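Local atomic coordinates of anastral spindle 2, SAS 4 (Drosophila melanogaster, PDB entry 4BY2), a protein that probably acts as a tubulin-binding adaptor in centriole assembly, captured here as the Sas-4 TCP domain fused to a proline-rich motif of Ana2. Residues K76-P81 with K86-D91; D103-N108 with G112-Y117; L192-P195 with K199-H202. All coordinates share one frame; numbering follows the deposited sequence.

Contact 1 (K76-P81 with K86-D91); sequences KDIWYP and KKISAD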
ATOM      1  N   LYS A  76      26.938  -9.359  -0.439  1.00 71.44           N
ATOM      2  CA  LYS A  76      26.865 -10.215   0.745  1.00 70.94           C
ATOM      3  C   LYS A  76      25.552 -10.978   0.863  1.00 74.76           C
ATOM      4  O   LYS A  76      24.503 -10.475   0.464  1.00 74.80           O
ATOM      5  CB  LYS A  76      27.127  -9.401   2.026  1.00 72.96           C
ATOM      6  CG  LYS A  76      28.582  -8.983   2.195  1.00 84.59           C
ATOM      7  CD  LYS A  76      28.801  -8.168   3.455  1.00 93.42           C
ATOM      8  CE  LYS A  76      30.246  -7.758   3.601  1.00104.12           C
ATOM      9  NZ  LYS A  76      30.487  -7.008   4.862  1.00112.55           N
ATOM     10  N   ASP A  77      25.623 -12.199   1.415  1.00 70.72           N
ATOM     11  CA  ASP A  77      24.482 -13.068   1.693  1.00 70.26           C
ATOM     12  C   ASP A  77      24.614 -13.512   3.151  1.00 73.23           C
ATOM     13  O   ASP A  77      25.627 -14.106   3.520  1.00 72.76           O
ATOM     14  CB  ASP A  77      24.444 -14.284   0.741  1.00 72.16           C
ATOM     15  CG  ASP A  77      24.451 -13.971  -0.747  1.00 83.37           C
ATOM     16  OD1 ASP A  77      23.895 -12.921  -1.140  1.00 89.88           O
ATOM     17  OD2 ASP A  77      24.989 -14.792  -1.523  1.00 84.02           O
ATOM     18  N   ILE A  78      23.635 -13.155   3.995  1.00 69.16           N
ATOM     19  CA  ILE A  78      23.657 -13.491   5.419  1.00 68.70           C
ATOM     20  C   ILE A  78      22.590 -14.526   5.747  1.00 72.50           C
ATOM     21  O   ILE A  78      21.400 -14.276   5.548  1.00 71.89           O
ATOM     22  CB  ILE A  78      23.589 -12.250   6.364  1.00 71.60           C
ATOM     23  CG1 ILE A  78      24.466 -11.079   5.855  1.00 71.87           C
ATOM     24  CG2 ILE A  78      23.960 -12.645   7.804  1.00 72.27           C
ATOM     25  CD1 ILE A  78      24.095  -9.699   6.407  1.00 79.24           C
ATOM     26  N   TRP A  79      23.026 -15.689   6.253  1.00 69.14           N
ATOM     27  CA  TRP A  79      22.142 -16.774   6.666  1.00 68.84           C
ATOM     28  C   TRP A  79      21.948 -16.681   8.172  1.00 71.69           C
ATOM     29  O   TRP A  79      22.922 -16.731   8.929  1.00 71.19           O
ATOM     30  CB  TRP A  79      22.715 -18.137   6.267  1.00 67.71           C
ATOM     31  CG  TRP A  79      22.833 -18.336   4.787  1.00 68.80           C
ATOM     32  CD1 TRP A  79      23.890 -17.991   3.996  1.00 71.72           C
ATOM     33  CD2 TRP A  79      21.877 -18.970   3.929  1.00 68.75           C
ATOM     34  NE1 TRP A  79      23.648 -18.365   2.695  1.00 71.23           N
ATOM     35  CE2 TRP A  79      22.424 -18.979   2.627  1.00 72.64           C
ATOM     36  CE3 TRP A  79      20.607 -19.537   4.134  1.00 70.12           C
ATOM     37  CZ2 TRP A  79      21.739 -19.515   1.530  1.00 71.99           C
ATOM     38  CZ3 TRP A  79      19.930 -20.072   3.048  1.00 71.66           C
ATOM     39  CH2 TRP A  79      20.494 -20.060   1.765  1.00 72.31           C
ATOM     40  N   TYR A  80      20.692 -16.486   8.598  1.00 67.57           N
ATOM     41  CA  TYR A  80      20.327 -16.352  10.006  1.00 66.94           C
ATOM     42  C   TYR A  80      19.852 -17.697  10.600  1.00 70.93           C
ATOM     43  O   TYR A  80      19.389 -18.552   9.835  1.00 70.47           O
ATOM     44  CB  TYR A  80      19.294 -15.222  10.183  1.00 67.54           C
ATOM     45  CG  TYR A  80      19.880 -13.844   9.958  1.00 68.27           C
ATOM     46  CD1 TYR A  80      20.473 -13.137  11.001  1.00 70.16           C
ATOM     47  CD2 TYR A  80      19.848 -13.246   8.701  1.00 68.55           C
ATOM     48  CE1 TYR A  80      21.028 -11.873  10.797  1.00 70.75           C
ATOM     49  CE2 TYR A  80      20.395 -11.982   8.486  1.00 69.17           C
ATOM     50  CZ  TYR A  80      20.988 -11.300   9.537  1.00 75.96           C
ATOM     51  OH  TYR A  80      21.534 -10.056   9.329  1.00 76.05           O
ATOM     52  N   PRO A  81      19.995 -17.929  11.935  1.00 67.54           N
ATOM     53  CA  PRO A  81      19.586 -19.232  12.509  1.00 67.26           C
ATOM     54  C   PRO A  81      18.102 -19.582  12.372  1.00 70.26           C
ATOM     55  O   PRO A  81      17.771 -20.758  12.218  1.00 69.77           O
ATOM     56  CB  PRO A  81      20.004 -19.125  13.981  1.00 69.06           C
ATOM     57  CG  PRO A  81      20.991 -18.006  14.031  1.00 73.48           C
ATOM     58  CD  PRO A  81      20.553 -17.046  12.979  1.00 68.99           C
ATOM     59  N   LYS A  86      19.372 -12.687   4.257  1.00 58.44           N
ATOM     60  CA  LYS A  86      19.509 -11.272   3.924  1.00 57.90           C
ATOM     61  C   LYS A  86      20.551 -11.115   2.814  1.00 61.80           C
ATOM     62  O   LYS A  86      21.720 -11.442   3.018  1.00 61.51           O
ATOM     63  CB  LYS A  86      19.895 -10.454   5.170  1.00 59.90           C
ATOM     64  CG  LYS A  86      19.713  -8.949   5.012  1.00 71.77           C
ATOM     65  CD  LYS A  86      20.476  -8.192   6.089  1.00 81.84           C
ATOM     66  CE  LYS A  86      20.007  -6.767   6.246  1.00 93.85           C
ATOM     67  NZ  LYS A  86      18.779  -6.676   7.082  1.00104.55           N
ATOM     68  N   LYS A  87      20.122 -10.637   1.637  1.00 57.79           N
ATOM     69  CA  LYS A  87      21.013 -10.417   0.497  1.00 57.20           C
ATOM     70  C   LYS A  87      21.263  -8.921   0.322  1.00 60.91           C
ATOM     71  O   LYS A  87      20.311  -8.151   0.204  1.00 60.73           O
ATOM     72  CB  LYS A  87      20.441 -11.040  -0.788  1.00 59.19           C
ATOM     73  CG  LYS A  87      20.493 -12.562  -0.813  1.00 71.90           C
ATOM     74  CD  LYS A  87      20.008 -13.135  -2.142  1.00 82.78           C
ATOM     75  CE  LYS A  87      21.130 -13.374  -3.127  1.00 96.52           C
ATOM     76  NZ  LYS A  87      20.642 -14.004  -4.382  1.00107.17           N
ATOM     77  N   ILE A  88      22.538  -8.509   0.349  1.00 57.13           N
ATOM     78  CA  ILE A  88      22.955  -7.114   0.186  1.00 56.76           C
ATOM     79  C   ILE A  88      23.745  -6.987  -1.115  1.00 61.55           C
ATOM     80  O   ILE A  88      24.635  -7.803  -1.371  1.00 61.39           O
ATOM     81  CB  ILE A  88      23.778  -6.595   1.405  1.00 59.54           C
ATOM     82  CG1 ILE A  88      23.084  -6.915   2.751  1.00 59.76           C
ATOM     83  CG2 ILE A  88      24.081  -5.088   1.273  1.00 60.11           C
ATOM     84  CD1 ILE A  88      23.979  -6.842   3.986  1.00 65.19           C
ATOM     85  N   SER A  89      23.425  -5.960  -1.930  1.00 58.46           N
ATOM     86  CA  SER A  89      24.127  -5.662  -3.185  1.00 58.19           C
ATOM     87  C   SER A  89      25.540  -5.144  -2.870  1.00 61.80           C
ATOM     88  O   SER A  89      25.748  -4.566  -1.799  1.00 60.85           O
ATOM     89  CB  SER A  89      23.356  -4.621  -3.994  1.00 61.39           C
ATOM     90  OG  SER A  89      23.184  -3.415  -3.266  1.00 68.67           O
ATOM     91  N   ALA A  90      26.500  -5.346  -3.799  1.00 58.91           N
ATOM     92  CA  ALA A  90      27.905  -4.926  -3.669  1.00 59.19           C
ATOM     93  C   ALA A  90      28.070  -3.465  -3.205  1.00 64.79           C
ATOM     94  O   ALA A  90      28.956  -3.170  -2.400  1.00 64.19           O
ATOM     95  CB  ALA A  90      28.637  -5.152  -4.983  1.00 59.85           C
ATOM     96  N   ASP A  91      27.185  -2.575  -3.690  1.00 62.72           N
ATOM     97  CA  ASP A  91      27.132  -1.144  -3.377  1.00 63.12           C
ATOM     98  C   ASP A  91      26.474  -0.844  -2.019  1.00 66.48           C
ATOM     99  O   ASP A  91      26.704   0.226  -1.448  1.00 65.86           O
ATOM    100  CB  ASP A  91      26.406  -0.386  -4.507  1.00 65.69           C
ATOM    101  CG  ASP A  91      25.234  -1.147  -5.109  1.00 80.91           C
ATOM    102  OD1 ASP A  91      24.150  -1.164  -4.483  1.00 81.63           O
ATOM    103  OD2 ASP A  91      25.405  -1.732  -6.199  1.00 89.10           O
TER
HETATM  104  O   HOH W   1      23.750 -10.612  -3.255  1.00 57.26           O
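Ile78 lays its CD1 methyl against the CD1 of Ile88, 3.7 Å away, and the same methyl also meets CD of Lys86 at 3.9 Å. Ile78 and Ile88 come together at a slant. Ile78 and Lys86 instead run side by side and point the same way. In both isoleucines CG1 lies anti to the carbonyl carbon (chi1 -41° in Ile78). With chi2 extended, each CD1 stands out from the same face of the sheet, where the two methyls meet. Tyr80 extends this apolar patch past the end of the strand. Its ring turns an edge to Lys86, with CE2 3.7 Å from Lys86 CB. The methylenes of Lys86 are thus used as hydrocarbon, and a bend at the last torsion carries NZ away.

Both segments belong to the Sas-4 part of the fusion. They form a beta hairpin, strands 76-79 and 85-88, in the extended antiparallel sheet of the TCP domain. Lys76 with Ile88 and Ile78 with Lys86 are hydrogen-bonded pairs, each closed by two backbone bonds. Ile78 N to Lys86 O is 2.7 Å and nearly straight at N-H.

Asp77 and Lys87 form the non-hydrogen-bonded pair between them and stand side by side on the other face. Asp77 OD1 meets the carbon chain of Lys87, at 3.4 Å from CE, while NZ stays 4.7 Å from OD1. The opposite charges probably attract but form no salt bridge. A water donates to Asp77 OD1 and, weakly, to Ile88 O. Tyr80 also touches Met12 of the Ana2 part, and Lys76 NZ forms a salt bridge with Glu68 on the neighbouring strand.

Contact 2 (D103-N108 with G112-Y117); sequences DIKETN and GTVKYY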
ATOM      1  N   ASP A 103       8.131 -14.748   3.069  1.00 52.12           N
ATOM      2  CA  ASP A 103       7.941 -13.294   2.954  1.00 51.18           C
ATOM      3  C   ASP A 103       9.225 -12.632   2.468  1.00 54.38           C
ATOM      4  O   ASP A 103      10.317 -13.069   2.837  1.00 53.71           O
ATOM      5  CB  ASP A 103       7.532 -12.674   4.306  1.00 52.58           C
ATOM      6  CG  ASP A 103       6.056 -12.734   4.663  1.00 58.60           C
ATOM      7  OD1 ASP A 103       5.291 -13.425   3.947  1.00 59.20           O
ATOM      8  OD2 ASP A 103       5.667 -12.102   5.666  1.00 61.63           O
ATOM      9  N   ILE A 104       9.094 -11.577   1.644  1.00 51.01           N
ATOM     10  CA  ILE A 104      10.234 -10.840   1.083  1.00 50.80           C
ATOM     11  C   ILE A 104      10.165  -9.357   1.472  1.00 54.76           C
ATOM     12  O   ILE A 104       9.109  -8.744   1.342  1.00 54.19           O
ATOM     13  CB  ILE A 104      10.349 -11.018  -0.468  1.00 53.79           C
ATOM     14  CG1 ILE A 104      10.212 -12.497  -0.909  1.00 54.03           C
ATOM     15  CG2 ILE A 104      11.650 -10.398  -1.008  1.00 55.11           C
ATOM     16  CD1 ILE A 104       9.812 -12.722  -2.401  1.00 59.60           C
ATOM     17  N   LYS A 105      11.296  -8.784   1.918  1.00 51.78           N
ATOM     18  CA  LYS A 105      11.412  -7.366   2.260  1.00 51.71           C
ATOM     19  C   LYS A 105      12.547  -6.724   1.440  1.00 56.56           C
ATOM     20  O   LYS A 105      13.724  -6.927   1.752  1.00 56.38           O
ATOM     21  CB  LYS A 105      11.613  -7.171   3.773  1.00 53.80           C
ATOM     22  CG  LYS A 105      11.530  -5.715   4.223  1.00 65.40           C
ATOM     23  CD  LYS A 105      11.596  -5.592   5.735  1.00 75.58           C
ATOM     24  CE  LYS A 105      11.893  -4.185   6.189  1.00 87.78           C
ATOM     25  NZ  LYS A 105      13.327  -3.832   5.999  1.00 98.51           N
ATOM     26  N   GLU A 106      12.185  -5.971   0.380  1.00 53.34           N
ATOM     27  CA  GLU A 106      13.125  -5.281  -0.515  1.00 53.13           C
ATOM     28  C   GLU A 106      13.357  -3.833  -0.081  1.00 56.38           C
ATOM     29  O   GLU A 106      12.399  -3.079   0.061  1.00 56.14           O
ATOM     30  CB  GLU A 106      12.630  -5.324  -1.972  1.00 54.60           C
ATOM     31  CG  GLU A 106      12.868  -6.653  -2.675  1.00 66.78           C
ATOM     32  CD  GLU A 106      12.264  -6.805  -4.061  1.00 91.39           C
ATOM     33  OE1 GLU A 106      11.916  -5.777  -4.688  1.00 88.98           O
ATOM     34  OE2 GLU A 106      12.156  -7.962  -4.530  1.00 85.83           O
ATOM     35  N   THR A 107      14.627  -3.451   0.135  1.00 52.77           N
ATOM     36  CA  THR A 107      15.020  -2.095   0.536  1.00 52.38           C
ATOM     37  C   THR A 107      15.903  -1.481  -0.551  1.00 56.26           C
ATOM     38  O   THR A 107      17.056  -1.883  -0.711  1.00 55.64           O
ATOM     39  CB  THR A 107      15.665  -2.082   1.938  1.00 59.32           C
ATOM     40  OG1 THR A 107      14.824  -2.780   2.857  1.00 60.13           O
ATOM     41  CG2 THR A 107      15.926  -0.669   2.455  1.00 56.14           C
ATOM     42  N   ASN A 108      15.337  -0.529  -1.315  1.00 53.18           N
ATOM     43  CA  ASN A 108      16.014   0.187  -2.397  1.00 52.93           C
ATOM     44  C   ASN A 108      16.348   1.593  -1.892  1.00 56.73           C
ATOM     45  O   ASN A 108      15.452   2.429  -1.767  1.00 56.21           O
ATOM     46  CB  ASN A 108      15.123   0.253  -3.645  1.00 55.73           C
ATOM     47  CG  ASN A 108      14.474  -1.055  -4.030  1.00 86.04           C
ATOM     48  OD1 ASN A 108      13.442  -1.457  -3.472  1.00 79.65           O
ATOM     49  ND2 ASN A 108      15.046  -1.733  -5.013  1.00 80.36           N
ATOM     50  N   GLY A 112      14.498   4.960  -2.763  1.00 51.50           N
ATOM     51  CA  GLY A 112      13.889   5.338  -1.487  1.00 51.21           C
ATOM     52  C   GLY A 112      12.619   4.559  -1.194  1.00 54.82           C
ATOM     53  O   GLY A 112      11.627   5.136  -0.743  1.00 54.60           O
ATOM     54  N   THR A 113      12.627   3.246  -1.494  1.00 50.94           N
ATOM     55  CA  THR A 113      11.455   2.386  -1.328  1.00 50.57           C
ATOM     56  C   THR A 113      11.692   1.144  -0.480  1.00 53.86           C
ATOM     57  O   THR A 113      12.757   0.529  -0.534  1.00 53.21           O
ATOM     58  CB  THR A 113      10.853   1.989  -2.693  1.00 59.39           C
ATOM     59  OG1 THR A 113      11.863   1.413  -3.522  1.00 59.29           O
ATOM     60  CG2 THR A 113      10.192   3.152  -3.412  1.00 58.85           C
ATOM     61  N   VAL A 114      10.661   0.767   0.285  1.00 50.18           N
ATOM     62  CA  VAL A 114      10.631  -0.438   1.106  1.00 49.68           C
ATOM     63  C   VAL A 114       9.427  -1.243   0.592  1.00 53.07           C
ATOM     64  O   VAL A 114       8.284  -0.812   0.744  1.00 52.70           O
ATOM     65  CB  VAL A 114      10.560  -0.148   2.636  1.00 53.58           C
ATOM     66  CG1 VAL A 114      10.580  -1.443   3.444  1.00 53.61           C
ATOM     67  CG2 VAL A 114      11.694   0.773   3.086  1.00 53.30           C
ATOM     68  N   LYS A 115       9.695  -2.360  -0.093  1.00 49.11           N
ATOM     69  CA  LYS A 115       8.658  -3.239  -0.638  1.00 48.55           C
ATOM     70  C   LYS A 115       8.550  -4.489   0.230  1.00 51.15           C
ATOM     71  O   LYS A 115       9.572  -5.037   0.632  1.00 50.80           O
ATOM     72  CB  LYS A 115       8.960  -3.625  -2.097  1.00 50.94           C
ATOM     73  CG  LYS A 115       8.749  -2.496  -3.093  1.00 64.88           C
ATOM     74  CD  LYS A 115       8.839  -2.991  -4.529  1.00 75.43           C
ATOM     75  CE  LYS A 115       8.516  -1.906  -5.527  1.00 85.91           C
ATOM     76  NZ  LYS A 115       8.706  -2.370  -6.926  1.00 94.28           N
ATOM     77  N   TYR A 116       7.320  -4.929   0.534  1.00 46.71           N
ATOM     78  CA  TYR A 116       7.093  -6.118   1.353  1.00 45.81           C
ATOM     79  C   TYR A 116       6.083  -7.048   0.706  1.00 47.94           C
ATOM     80  O   TYR A 116       4.983  -6.617   0.373  1.00 47.80           O
ATOM     81  CB  TYR A 116       6.662  -5.750   2.787  1.00 47.10           C
ATOM     82  CG  TYR A 116       6.819  -6.888   3.778  1.00 49.37           C
ATOM     83  CD1 TYR A 116       5.859  -7.891   3.878  1.00 50.06           C
ATOM     84  CD2 TYR A 116       7.933  -6.966   4.608  1.00 51.32           C
ATOM     85  CE1 TYR A 116       6.009  -8.949   4.769  1.00 50.83           C
ATOM     86  CE2 TYR A 116       8.082  -8.010   5.521  1.00 51.83           C
ATOM     87  CZ  TYR A 116       7.116  -8.999   5.598  1.00 57.87           C
ATOM     88  OH  TYR A 116       7.251 -10.039   6.489  1.00 58.21           O
ATOM     89  N   TYR A 117       6.445  -8.331   0.554  1.00 43.24           N
ATOM     90  CA  TYR A 117       5.559  -9.335  -0.019  1.00 42.55           C
ATOM     91  C   TYR A 117       5.057 -10.294   1.056  1.00 45.90           C
ATOM     92  O   TYR A 117       5.848 -11.021   1.649  1.00 45.33           O
ATOM     93  CB  TYR A 117       6.242 -10.090  -1.178  1.00 43.52           C
ATOM     94  CG  TYR A 117       5.368 -11.144  -1.831  1.00 45.11           C
ATOM     95  CD1 TYR A 117       4.267 -10.784  -2.604  1.00 47.09           C
ATOM     96  CD2 TYR A 117       5.649 -12.498  -1.688  1.00 45.74           C
ATOM     97  CE1 TYR A 117       3.464 -11.746  -3.213  1.00 47.84           C
ATOM     98  CE2 TYR A 117       4.859 -13.470  -2.301  1.00 46.54           C
ATOM     99  CZ  TYR A 117       3.760 -13.089  -3.055  1.00 54.11           C
ATOM    100  OH  TYR A 117       2.974 -14.037  -3.663  1.00 55.12           O
TER
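The Tyr116 ring has the carbonyl oxygen of Ile104 over one face, 3.8 Å above the plane and offset toward the rim. At its edge is the Asp103 carboxylate, turned 84° from the ring. Lys105 approaches obliquely, with CB 3.8 Å from Tyr116 CD2. Tyr116 OH donates to Asp103 OD2 at 2.7 Å, on the anti side of that oxygen and somewhat out of the carboxylate plane. CG of Tyr116 stands anti to the backbone N (chi1 -163°), which lays the ring beside the opposite strand. On the other face of the sheet, CD1 of Ile104 approaches the Tyr117 ring, 4.2 Å from CD2.

These residues belong to the Sas-4 part and form a beta hairpin, strands 104-108 and 113-118, in the TCP domain. Six backbone bonds close it. At its turn end Gly112 and Thr113 both face Asn108 in a G1 beta bulge, where the positive phi of Gly112 (61°) favours glycine. Thr113 OG1 gives Asn108 OD1 a weak bond of 3.3 Å.

A leucine in place of Tyr116 would probably leave Asp103 OD2 without its hydroxyl donor and the backbone N of Arg15, in the fused Ana2 part, without its partner. Asp103 OD1 accepts from Ala119 N.

Contact 3 (L192-P195 with K199-H202); sequences LNLP and KEIH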
ATOM      1  N   LEU A 192     -24.154  14.723  -5.916  1.00 81.38           N
ATOM      2  CA  LEU A 192     -23.894  13.793  -7.011  1.00 81.20           C
ATOM      3  C   LEU A 192     -23.617  14.525  -8.330  1.00 85.81           C
ATOM      4  O   LEU A 192     -24.522  15.124  -8.916  1.00 85.47           O
ATOM      5  CB  LEU A 192     -25.048  12.777  -7.137  1.00 81.16           C
ATOM      6  CG  LEU A 192     -24.888  11.627  -8.133  1.00 85.82           C
ATOM      7  CD1 LEU A 192     -23.925  10.574  -7.617  1.00 85.99           C
ATOM      8  CD2 LEU A 192     -26.224  10.975  -8.410  1.00 88.30           C
ATOM      9  N   ASN A 193     -22.350  14.480  -8.779  1.00 82.76           N
ATOM     10  CA  ASN A 193     -21.897  15.104 -10.022  1.00 82.68           C
ATOM     11  C   ASN A 193     -21.869  14.061 -11.145  1.00 87.06           C
ATOM     12  O   ASN A 193     -20.923  13.276 -11.250  1.00 86.54           O
ATOM     13  CB  ASN A 193     -20.529  15.778  -9.837  1.00 82.92           C
ATOM     14  CG  ASN A 193     -20.514  16.876  -8.800  1.00102.74           C
ATOM     15  OD1 ASN A 193     -21.020  17.980  -9.018  1.00 95.61           O
ATOM     16  ND2 ASN A 193     -19.905  16.601  -7.654  1.00 94.36           N
ATOM     17  N   LEU A 194     -22.938  14.035 -11.956  1.00 84.29           N
ATOM     18  CA  LEU A 194     -23.118  13.115 -13.083  1.00 84.41           C
ATOM     19  C   LEU A 194     -22.115  13.415 -14.220  1.00 89.07           C
ATOM     20  O   LEU A 194     -21.667  14.562 -14.330  1.00 88.74           O
ATOM     21  CB  LEU A 194     -24.571  13.202 -13.617  1.00 84.48           C
ATOM     22  CG  LEU A 194     -25.712  12.462 -12.875  1.00 89.25           C
ATOM     23  CD1 LEU A 194     -25.458  10.962 -12.753  1.00 89.49           C
ATOM     24  CD2 LEU A 194     -26.073  13.119 -11.544  1.00 91.66           C
ATOM     25  N   PRO A 195     -21.749  12.424 -15.079  1.00 85.90           N
ATOM     26  CA  PRO A 195     -20.787  12.718 -16.161  1.00 85.71           C
ATOM     27  C   PRO A 195     -21.329  13.629 -17.273  1.00 89.40           C
ATOM     28  O   PRO A 195     -20.542  14.318 -17.928  1.00 88.82           O
ATOM     29  CB  PRO A 195     -20.411  11.328 -16.683  1.00 87.45           C
ATOM     30  CG  PRO A 195     -21.594  10.483 -16.388  1.00 91.86           C
ATOM     31  CD  PRO A 195     -22.162  11.002 -15.099  1.00 87.43           C
ATOM     32  N   LYS A 199     -26.065  18.013 -11.725  1.00 82.24           N
ATOM     33  CA  LYS A 199     -25.624  18.152 -10.338  1.00 81.65           C
ATOM     34  C   LYS A 199     -26.806  17.924  -9.388  1.00 84.86           C
ATOM     35  O   LYS A 199     -27.728  18.744  -9.334  1.00 84.32           O
ATOM     36  CB  LYS A 199     -24.956  19.519 -10.102  1.00 83.91           C
ATOM     37  CG  LYS A 199     -24.051  19.555  -8.873  1.00 96.90           C
ATOM     38  CD  LYS A 199     -23.552  20.963  -8.579  1.00106.05           C
ATOM     39  CE  LYS A 199     -22.558  21.004  -7.443  1.00115.54           C
ATOM     40  NZ  LYS A 199     -21.205  20.553  -7.867  1.00124.29           N
ATOM     41  N   GLU A 200     -26.782  16.790  -8.662  1.00 80.92           N
ATOM     42  CA  GLU A 200     -27.821  16.399  -7.709  1.00 80.39           C
ATOM     43  C   GLU A 200     -27.463  16.813  -6.285  1.00 83.96           C
ATOM     44  O   GLU A 200     -26.457  16.353  -5.741  1.00 83.82           O
ATOM     45  CB  GLU A 200     -28.085  14.886  -7.781  1.00 81.65           C
ATOM     46  CG  GLU A 200     -29.294  14.515  -8.614  1.00 91.02           C
ATOM     47  CD  GLU A 200     -29.408  13.042  -8.951  1.00109.14           C
ATOM     48  OE1 GLU A 200     -29.715  12.242  -8.038  1.00103.03           O
ATOM     49  OE2 GLU A 200     -29.198  12.690 -10.133  1.00 99.52           O
ATOM     50  N   ILE A 201     -28.286  17.688  -5.685  1.00 79.93           N
ATOM     51  CA  ILE A 201     -28.098  18.159  -4.314  1.00 79.49           C
ATOM     52  C   ILE A 201     -29.170  17.506  -3.435  1.00 82.72           C
ATOM     53  O   ILE A 201     -30.345  17.879  -3.497  1.00 82.34           O
ATOM     54  CB  ILE A 201     -28.050  19.717  -4.206  1.00 82.65           C
ATOM     55  CG1 ILE A 201     -26.928  20.316  -5.085  1.00 83.21           C
ATOM     56  CG2 ILE A 201     -27.899  20.184  -2.753  1.00 83.25           C
ATOM     57  CD1 ILE A 201     -27.418  20.990  -6.375  1.00 91.01           C
ATOM     58  N   HIS A 202     -28.756  16.496  -2.653  1.00 78.77           N
ATOM     59  CA  HIS A 202     -29.625  15.738  -1.752  1.00 78.27           C
ATOM     60  C   HIS A 202     -29.551  16.352  -0.355  1.00 82.10           C
ATOM     61  O   HIS A 202     -28.458  16.482   0.199  1.00 81.69           O
ATOM     62  CB  HIS A 202     -29.208  14.255  -1.711  1.00 78.87           C
ATOM     63  CG  HIS A 202     -29.297  13.537  -3.026  1.00 82.14           C
ATOM     64  ND1 HIS A 202     -30.093  12.418  -3.179  1.00 83.86           N
ATOM     65  CD2 HIS A 202     -28.653  13.776  -4.193  1.00 83.80           C
ATOM     66  CE1 HIS A 202     -29.922  12.022  -4.430  1.00 83.22           C
ATOM     67  NE2 HIS A 202     -29.072  12.815  -5.081  1.00 83.54           N
TER
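Lys199 runs alongside Asn193, and its CB starts the chain on the same face as the Asn193 side chain. CG then passes Asn193 OD1 at 3.4 Å. CD and CE continue past the same oxygen, CE at 3.7 Å. A bend at the last torsion (chi4 78°) curls NZ back, and it donates to Asn193 OD1 at 2.8 Å. The donor lies in the amide plane, on a lone pair of OD1.

On the other face Leu192 and Glu200 lie side by side. Leu192 CB is 3.8 Å from Glu200 CB. Leu192 CD2 meets the carboxylate at OE1. Leu194 adds its CD2, 3.5 Å from Glu200 OE2. His202 NE2 donates to Glu200 OE1 at 3.1 Å, on the anti side of that oxygen, tilted out of the carboxylate plane and bent at N-H (139°).

This is the hairpin of strands 190-193 and 199-202, in the Sas-4 part and in a region assigned to the TCP10 C-terminal family. Leu192 and Glu200 form its hydrogen-bonded pair, with two nearly straight backbone bonds. Strand 199-202 is the outermost at this end of the chain's sheet. Leu192 also touches Leu182 of the next strand. The chemistry implies a hairpin held by backbone bonds and a lysine-to-amide bond on one face, with leucine carbons against a carboxylate on the other.

How the contacts relate
All three contacts are hairpins of neighbouring antiparallel strands, met in series along the Sas-4 part. Contacts 1 and 2 are close, with centres 14 Å apart and nearest atoms about 6 Å apart. Strand 94-98 lies between them and bonds to both, through Lys87 on one side and Lys105 and Thr107 on the other. Contact 3 lies on the opposite side of the chain's centre, its centre 56 Å from that of contact 1 and 42 Å from that of contact 2. These spans reflect the elongated sheet. The Ana2 part touches contact 1 at Tyr80 and contact 2 at Asp103, Val114 and Tyr116.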